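Local atomic coordinates of regulatory protein (Bacillus megaterium, PDB entry 4UA1), a protein that binds DNA and probably switches from repressor to activator of the mercury-resistance operon when it takes up mercury(II). Residues 73-77 with 78-82; 113-117 with 118-122. All coordinates share one frame; numbering follows the deposited sequence.

Interaction 1: residues 73-77 with 78-82; sequences DRDEA and KCRDM. With HG (mercury (II) ion), chain C.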
ATOM      1  N   ASP B  73      18.146 -17.870   9.959  1.00 31.97           N
ATOM      2  CA  ASP B  73      19.604 -18.004   9.930  1.00 37.28           C
ATOM      3  C   ASP B  73      20.170 -18.528  11.247  1.00 41.72           C
ATOM      4  O   ASP B  73      21.146 -19.269  11.243  1.00 44.07           O
ATOM      5  CB  ASP B  73      20.273 -16.669   9.593  1.00 41.28           C
ATOM      6  CG  ASP B  73      20.058 -16.253   8.133  1.00 56.52           C
ATOM      7  OD1 ASP B  73      19.668 -17.121   7.312  1.00 56.36           O
ATOM      8  OD2 ASP B  73      20.259 -15.047   7.812  1.00 48.25           O
ATOM      9  N   ARG B  74      19.582 -18.170  12.384  1.00 45.19           N
ATOM     10  CA  ARG B  74      20.217 -18.645  13.611  1.00 41.39           C
ATOM     11  C   ARG B  74      19.667 -19.947  14.226  1.00 41.08           C
ATOM     12  O   ARG B  74      20.214 -20.428  15.207  1.00 42.46           O
ATOM     13  CB  ARG B  74      20.177 -17.518  14.638  1.00 44.35           C
ATOM     14  CG  ARG B  74      21.006 -16.331  14.156  1.00 54.23           C
ATOM     15  CD  ARG B  74      21.114 -15.190  15.144  1.00 49.90           C
ATOM     16  NE  ARG B  74      21.235 -13.934  14.405  1.00 56.99           N
ATOM     17  CZ  ARG B  74      21.057 -12.723  14.933  1.00 59.89           C
ATOM     18  NH1 ARG B  74      20.762 -12.582  16.221  1.00 65.69           N
ATOM     19  NH2 ARG B  74      21.184 -11.642  14.170  1.00 67.43           N
ATOM     20  N   ASP B  75      18.686 -20.591  13.601  1.00 34.70           N
ATOM     21  CA  ASP B  75      17.989 -21.694  14.265  1.00 39.77           C
ATOM     22  C   ASP B  75      18.256 -23.061  13.667  1.00 35.52           C
ATOM     23  O   ASP B  75      18.632 -23.182  12.505  1.00 33.96           O
ATOM     24  CB  ASP B  75      16.466 -21.474  14.265  1.00 48.87           C
ATOM     25  CG  ASP B  75      15.975 -20.597  15.433  1.00 42.03           C
ATOM     26  OD1 ASP B  75      16.787 -20.250  16.321  1.00 49.88           O
ATOM     27  OD2 ASP B  75      14.768 -20.270  15.473  1.00 35.36           O
ATOM     28  N   GLU B  76      18.069 -24.091  14.487  1.00 33.91           N
ATOM     29  CA  GLU B  76      18.176 -25.449  13.998  1.00 45.69           C
ATOM     30  C   GLU B  76      16.966 -25.818  13.137  1.00 35.76           C
ATOM     31  O   GLU B  76      17.119 -26.344  12.038  1.00 33.33           O
ATOM     32  CB  GLU B  76      18.342 -26.434  15.167  1.00 45.00           C
ATOM     33  CG  GLU B  76      18.328 -27.913  14.772  1.00 45.32           C
ATOM     34  CD  GLU B  76      18.672 -28.835  15.938  1.00 62.06           C
ATOM     35  OE1 GLU B  76      17.867 -29.745  16.241  1.00 60.41           O
ATOM     36  OE2 GLU B  76      19.759 -28.658  16.541  1.00 60.45           O
ATOM     37  N   ALA B  77      15.757 -25.539  13.597  1.00 41.21           N
ATOM     38  CA  ALA B  77      14.653 -25.963  12.761  1.00 39.61           C
ATOM     39  C   ALA B  77      14.257 -24.811  11.865  1.00 36.12           C
ATOM     40  O   ALA B  77      13.400 -23.998  12.210  1.00 29.48           O
ATOM     41  CB  ALA B  77      13.484 -26.405  13.617  1.00 31.31           C
ATOM     42  N   LYS B  78      14.800 -24.819  10.654  1.00 43.38           N
ATOM     43  CA  LYS B  78      14.590 -23.693   9.759  1.00 42.06           C
ATOM     44  C   LYS B  78      13.248 -23.872   9.072  1.00 36.82           C
ATOM     45  O   LYS B  78      12.488 -22.929   8.906  1.00 27.32           O
ATOM     46  CB  LYS B  78      15.730 -23.567   8.754  1.00 29.15           C
ATOM     47  CG  LYS B  78      17.073 -23.423   9.397  1.00 27.47           C
ATOM     48  CD  LYS B  78      18.129 -23.073   8.356  1.00 28.71           C
ATOM     49  CE  LYS B  78      19.531 -23.032   8.980  1.00 40.46           C
ATOM     50  NZ  LYS B  78      19.580 -22.148  10.184  1.00 28.16           N
ATOM     51  N   CYS B  79      12.962 -25.104   8.683  1.00 31.85           N
ATOM     52  CA  CYS B  79      11.692 -25.420   8.085  1.00 30.38           C
ATOM     53  C   CYS B  79      10.529 -25.027   9.020  1.00 31.27           C
ATOM     54  O   CYS B  79       9.564 -24.392   8.588  1.00 30.86           O
ATOM     55  CB  CYS B  79      11.657 -26.903   7.740  1.00 30.29           C
ATOM     56  SG  CYS B  79      10.078 -27.478   7.146  1.00 31.25           S
ATOM     57  N   ARG B  80      10.640 -25.358  10.304  1.00 28.60           N
ATOM     58  CA  ARG B  80       9.580 -25.010  11.247  1.00 35.43           C
ATOM     59  C   ARG B  80       9.395 -23.480  11.349  1.00 28.79           C
ATOM     60  O   ARG B  80       8.257 -22.978  11.360  1.00 28.91           O
ATOM     61  CB  ARG B  80       9.879 -25.605  12.635  1.00 34.46           C
ATOM     62  CG  ARG B  80       8.842 -25.273  13.699  1.00 33.53           C
ATOM     63  CD  ARG B  80       9.402 -25.514  15.090  1.00 35.50           C
ATOM     64  NE  ARG B  80      10.463 -24.546  15.358  1.00 56.32           N
ATOM     65  CZ  ARG B  80      11.343 -24.639  16.353  1.00 49.30           C
ATOM     66  NH1 ARG B  80      11.291 -25.674  17.187  1.00 38.20           N
ATOM     67  NH2 ARG B  80      12.282 -23.696  16.504  1.00 38.60           N
ATOM     68  N   ASP B  81      10.517 -22.759  11.430  1.00 27.64           N
ATOM     69  CA  ASP B  81      10.493 -21.310  11.542  1.00 26.98           C
ATOM     70  C   ASP B  81       9.751 -20.723  10.378  1.00 25.56           C
ATOM     71  O   ASP B  81       8.815 -19.937  10.527  1.00 25.58           O
ATOM     72  CB  ASP B  81      11.909 -20.726  11.569  1.00 28.20           C
ATOM     73  CG  ASP B  81      12.624 -20.944  12.893  1.00 35.67           C
ATOM     74  OD1 ASP B  81      11.973 -21.223  13.925  1.00 29.75           O
ATOM     75  OD2 ASP B  81      13.867 -20.829  12.897  1.00 37.85           O
ATOM     76  N   MET B  82      10.180 -21.124   9.202  1.00 24.19           N
ATOM     77  CA  MET B  82       9.635 -20.567   7.995  1.00 23.00           C
ATOM     78  C   MET B  82       8.140 -20.885   7.858  1.00 26.47           C
ATOM     79  O   MET B  82       7.347 -20.038   7.436  1.00 22.92           O
ATOM     80  CB  MET B  82      10.422 -21.077   6.799  1.00 22.20           C
ATOM     81  CG  MET B  82      10.155 -20.243   5.585  1.00 24.04           C
ATOM     82  SD  MET B  82      10.514 -18.518   5.885  1.00 50.42           S
ATOM     83  CE  MET B  82       9.552 -17.803   4.561  1.00 24.40           C
TER
HETATM   84 HG    HG C 201       9.377 -25.659   5.683  1.00 38.35          HG
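The backbone oxygens of Asp73 and Asp75 both face the amino group of Lys78 across the short linker that joins helix 62-74, in the MerR-type helix-turn-helix region, to the long helix 78-112. The bond to Asp73 O is weak, with Lys78 NZ 3.4 Å away, while the Asp73 carboxylate is turned elsewhere, in a salt bridge with Arg48. Asp75, the first residue to leave the helix, gives the closer acceptor: its O receives Lys78 NZ at 2.7 Å, in the carbonyl plane. The lysine chain runs back along the linker and reaches this oxygen by a bend at its last torsion (chi4 -53°). NZ also bonds to Val72 O, so the ammonium gathers carbonyls at the end of the first helix. The Asp75 side chain points toward the second helix and meets Asp81 at about a right angle, their OD2 atoms 2.8 Å apart. Asp81 OD1 also forms a salt bridge with Arg80 NH2 at 3.6 Å. Glu76 points away from 78-82, its carboxylate near the like-charged one of Asp119 of the second subunit. Ala77 is the N-cap residue of helix 78-112: its O accepts Asp81 N at 3.2 Å (N-H...O 157°), the first helical bond of that segment. Its CB sits over the centre of one face of the Arg80 guanidinium, 3.9 Å above the plane. In the first turn of the helix, Cys79 holds SG anti to its backbone N (chi1 174°); with Cys114 and Cys123 of the second subunit completing the site, Cys79 SG binds the mercury ion at 2.4 Å.

Interaction 2: residues 113-117 with 118-122; sequences RCPEN and KDIYE. With HG (mercury (II) ion), chain D.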
ATOM      1  N   ARG B 113     -26.659   6.187   0.050  1.00 26.89           N
ATOM      2  CA  ARG B 113     -27.302   7.426   0.502  1.00 27.57           C
ATOM      3  C   ARG B 113     -27.918   8.242  -0.652  1.00 27.43           C
ATOM      4  O   ARG B 113     -28.755   9.100  -0.390  1.00 28.00           O
ATOM      5  CB  ARG B 113     -26.335   8.323   1.296  1.00 26.96           C
ATOM      6  CG  ARG B 113     -25.804   7.679   2.563  1.00 27.14           C
ATOM      7  CD  ARG B 113     -24.716   8.508   3.239  1.00 27.02           C
ATOM      8  NE  ARG B 113     -25.405   9.325   4.213  1.00 38.14           N
ATOM      9  CZ  ARG B 113     -25.334   9.155   5.528  1.00 30.61           C
ATOM     10  NH1 ARG B 113     -24.518   8.246   6.054  1.00 28.99           N
ATOM     11  NH2 ARG B 113     -26.055   9.938   6.316  1.00 30.18           N
ATOM     12  N   CYS B 114     -27.527   7.992  -1.907  1.00 27.11           N
ATOM     13  CA  CYS B 114     -27.919   8.893  -3.008  1.00 27.41           C
ATOM     14  C   CYS B 114     -29.364   8.739  -3.393  1.00 28.38           C
ATOM     15  O   CYS B 114     -29.901   7.658  -3.313  1.00 29.00           O
ATOM     16  CB  CYS B 114     -27.056   8.688  -4.254  1.00 28.01           C
ATOM     17  SG  CYS B 114     -25.370   9.203  -4.047  1.00 34.79           S
ATOM     18  N   PRO B 115     -30.010   9.846  -3.768  1.00 28.82           N
ATOM     19  CA  PRO B 115     -31.419   9.802  -4.187  1.00 29.88           C
ATOM     20  C   PRO B 115     -31.629   9.179  -5.575  1.00 30.53           C
ATOM     21  O   PRO B 115     -30.669   8.869  -6.278  1.00 30.17           O
ATOM     22  CB  PRO B 115     -31.832  11.280  -4.174  1.00 30.10           C
ATOM     23  CG  PRO B 115     -30.553  12.035  -4.363  1.00 29.42           C
ATOM     24  CD  PRO B 115     -29.489  11.224  -3.674  1.00 28.58           C
ATOM     25  N   GLU B 116     -32.893   9.003  -5.949  1.00 32.90           N
ATOM     26  CA  GLU B 116     -33.250   8.469  -7.257  1.00 34.72           C
ATOM     27  C   GLU B 116     -32.794   9.395  -8.387  1.00 35.98           C
ATOM     28  O   GLU B 116     -32.120   8.965  -9.325  1.00 39.46           O
ATOM     29  CB  GLU B 116     -34.756   8.240  -7.339  1.00 38.49           C
ATOM     30  CG  GLU B 116     -35.272   7.990  -8.752  1.00 42.90           C
ATOM     31  CD  GLU B 116     -36.781   7.803  -8.805  1.00 59.74           C
ATOM     32  OE1 GLU B 116     -37.416   7.789  -7.725  1.00 57.07           O
ATOM     33  OE2 GLU B 116     -37.334   7.683  -9.923  1.00 65.06           O
ATOM     34  N   ASN B 117     -33.116  10.676  -8.265  1.00 34.82           N
ATOM     35  CA  ASN B 117     -32.650  11.653  -9.230  1.00 35.36           C
ATOM     36  C   ASN B 117     -31.316  12.224  -8.785  1.00 31.99           C
ATOM     37  O   ASN B 117     -31.232  12.989  -7.821  1.00 31.41           O
ATOM     38  CB  ASN B 117     -33.676  12.784  -9.404  1.00 33.95           C
ATOM     39  CG  ASN B 117     -33.125  13.953 -10.210  1.00 35.36           C
ATOM     40  OD1 ASN B 117     -32.272  13.784 -11.101  1.00 34.67           O
ATOM     41  ND2 ASN B 117     -33.578  15.159  -9.870  1.00 39.43           N
ATOM     42  N   LYS B 118     -30.274  11.853  -9.505  1.00 31.93           N
ATOM     43  CA  LYS B 118     -28.928  12.218  -9.126  1.00 31.03           C
ATOM     44  C   LYS B 118     -28.441  13.448  -9.895  1.00 34.45           C
ATOM     45  O   LYS B 118     -27.282  13.842  -9.764  1.00 35.32           O
ATOM     46  CB  LYS B 118     -27.994  11.039  -9.326  1.00 30.53           C
ATOM     47  CG  LYS B 118     -28.412   9.815  -8.528  1.00 30.02           C
ATOM     48  CD  LYS B 118     -27.396   8.703  -8.646  1.00 29.52           C
ATOM     49  CE  LYS B 118     -27.746   7.528  -7.769  1.00 29.18           C
ATOM     50  NZ  LYS B 118     -29.174   7.139  -7.811  1.00 30.25           N
ATOM     51  N   ASP B 119     -29.310  14.069 -10.690  1.00 37.26           N
ATOM     52  CA  ASP B 119     -28.875  15.296 -11.318  1.00 39.69           C
ATOM     53  C   ASP B 119     -29.261  16.457 -10.416  1.00 38.81           C
ATOM     54  O   ASP B 119     -30.286  17.092 -10.597  1.00 47.70           O
ATOM     55  CB  ASP B 119     -29.512  15.431 -12.705  1.00 48.04           C
ATOM     56  CG  ASP B 119     -29.295  16.794 -13.326  1.00 55.96           C
ATOM     57  OD1 ASP B 119     -28.361  17.510 -12.914  1.00 66.43           O
ATOM     58  OD2 ASP B 119     -30.058  17.151 -14.248  1.00 61.76           O
ATOM     59  N   ILE B 120     -28.326  16.802  -9.539  1.00 37.54           N
ATOM     60  CA  ILE B 120     -28.502  17.806  -8.499  1.00 33.14           C
ATOM     61  C   ILE B 120     -27.100  18.199  -8.040  1.00 35.99           C
ATOM     62  O   ILE B 120     -26.153  17.406  -8.196  1.00 34.56           O
ATOM     63  CB  ILE B 120     -29.318  17.294  -7.270  1.00 32.20           C
ATOM     64  CG1 ILE B 120     -28.773  15.952  -6.768  1.00 37.17           C
ATOM     65  CG2 ILE B 120     -30.811  17.170  -7.577  1.00 33.35           C
ATOM     66  CD1 ILE B 120     -29.530  15.400  -5.579  1.00 30.44           C
ATOM     67  N   TYR B 121     -26.980  19.377  -7.420  1.00 34.55           N
ATOM     68  CA  TYR B 121     -25.705  19.834  -6.851  1.00 39.02           C
ATOM     69  C   TYR B 121     -25.407  19.120  -5.529  1.00 34.44           C
ATOM     70  O   TYR B 121     -24.246  18.872  -5.191  1.00 32.54           O
ATOM     71  CB  TYR B 121     -25.701  21.337  -6.616  1.00 36.82           C
ATOM     72  CG  TYR B 121     -25.569  22.154  -7.859  1.00 43.63           C
ATOM     73  CD1 TYR B 121     -25.675  23.544  -7.811  1.00 49.02           C
ATOM     74  CD2 TYR B 121     -25.333  21.549  -9.089  1.00 43.03           C
ATOM     75  CE1 TYR B 121     -25.547  24.308  -8.951  1.00 51.28           C
ATOM     76  CE2 TYR B 121     -25.210  22.306 -10.241  1.00 42.80           C
ATOM     77  CZ  TYR B 121     -25.315  23.686 -10.164  1.00 55.31           C
ATOM     78  OH  TYR B 121     -25.191  24.449 -11.302  1.00 68.86           O
ATOM     79  N   GLU B 122     -26.455  18.835  -4.763  1.00 32.02           N
ATOM     80  CA  GLU B 122     -26.255  18.223  -3.464  1.00 32.30           C
ATOM     81  C   GLU B 122     -26.112  16.702  -3.536  1.00 33.49           C
ATOM     82  O   GLU B 122     -27.046  15.967  -3.809  1.00 44.69           O
ATOM     83  CB  GLU B 122     -27.390  18.647  -2.532  1.00 31.56           C
ATOM     84  CG  GLU B 122     -27.374  20.145  -2.356  1.00 33.16           C
ATOM     85  CD  GLU B 122     -28.288  20.942  -3.293  1.00 33.80           C
ATOM     86  OE1 GLU B 122     -28.798  20.416  -4.311  1.00 33.43           O
ATOM     87  OE2 GLU B 122     -28.418  22.152  -3.032  1.00 44.01           O
TER
HETATM   88 HG    HG D 202     -24.818  11.525  -4.645  1.00 37.04          HG
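Between Pro115 and Ile120 the backbone folds into an irregular turn, with neither helix nor strand, that lets the Lys118 side chain fold back to the carbonyl of Pro115. The amino group of Lys118 donates to Pro115 O at 2.8 Å from NZ. The chain runs extended past Pro115 O, with CG and CE beside it, and the bend at its last torsion (chi4 44°) turns NZ onto the oxygen; Lys118 CE rests against Cys114 CB at 3.8 Å. A second bond closes the turn: Asn117 OD1 accepts the backbone N of Asp119 at 3.0 Å, an Asx turn in which the donor stands above the amide plane, 55° out of it, instead of on a lone pair. Asn117 reaches it with CG anti to the backbone N (chi1 170°). On the apolar side, Ile120 CD1 touches Pro115 CG at 3.7 Å and also lies near Asn117 O. Cys114 SG, at 2.5 Å from the mercury ion, belongs to the metal site with Cys123 of the same chain and Cys79 of the second subunit, so the turn helps build a metal-binding loop. The lysine ammonium makes a cation-pi contact with Tyr83 of the second subunit, and Ile120 packs on Cys79 of that subunit. The loop thus lies between the end of helix 78-112 and the start of helix 124-130, where Arg113 touches Pro124 and Thr128 and Cys114 touches Ile125.

Interactions 1 and 2 belong to opposite ends of the long helix 78-112, with centres 59 Å apart and nearest atoms about 43 Å apart, so within one chain they never touch. The dimer unites them: Cys79 of residues 78-82 shares a mercury ion with Cys114 and Cys123 of the second subunit, and Cys114 of residues 113-117 shares the other ion with Cys123 and with Cys79 of that subunit. Each site therefore combines an interaction 1 from one chain with an interaction 2 from the other. Tyr121 of the loop adds to this pairing, its ring making a cation-pi contact with Lys78 and its OH a hydrogen bond with Glu76, both of the second subunit, which is consistent with metal binding being coupled to the linker beside the DNA-binding helices.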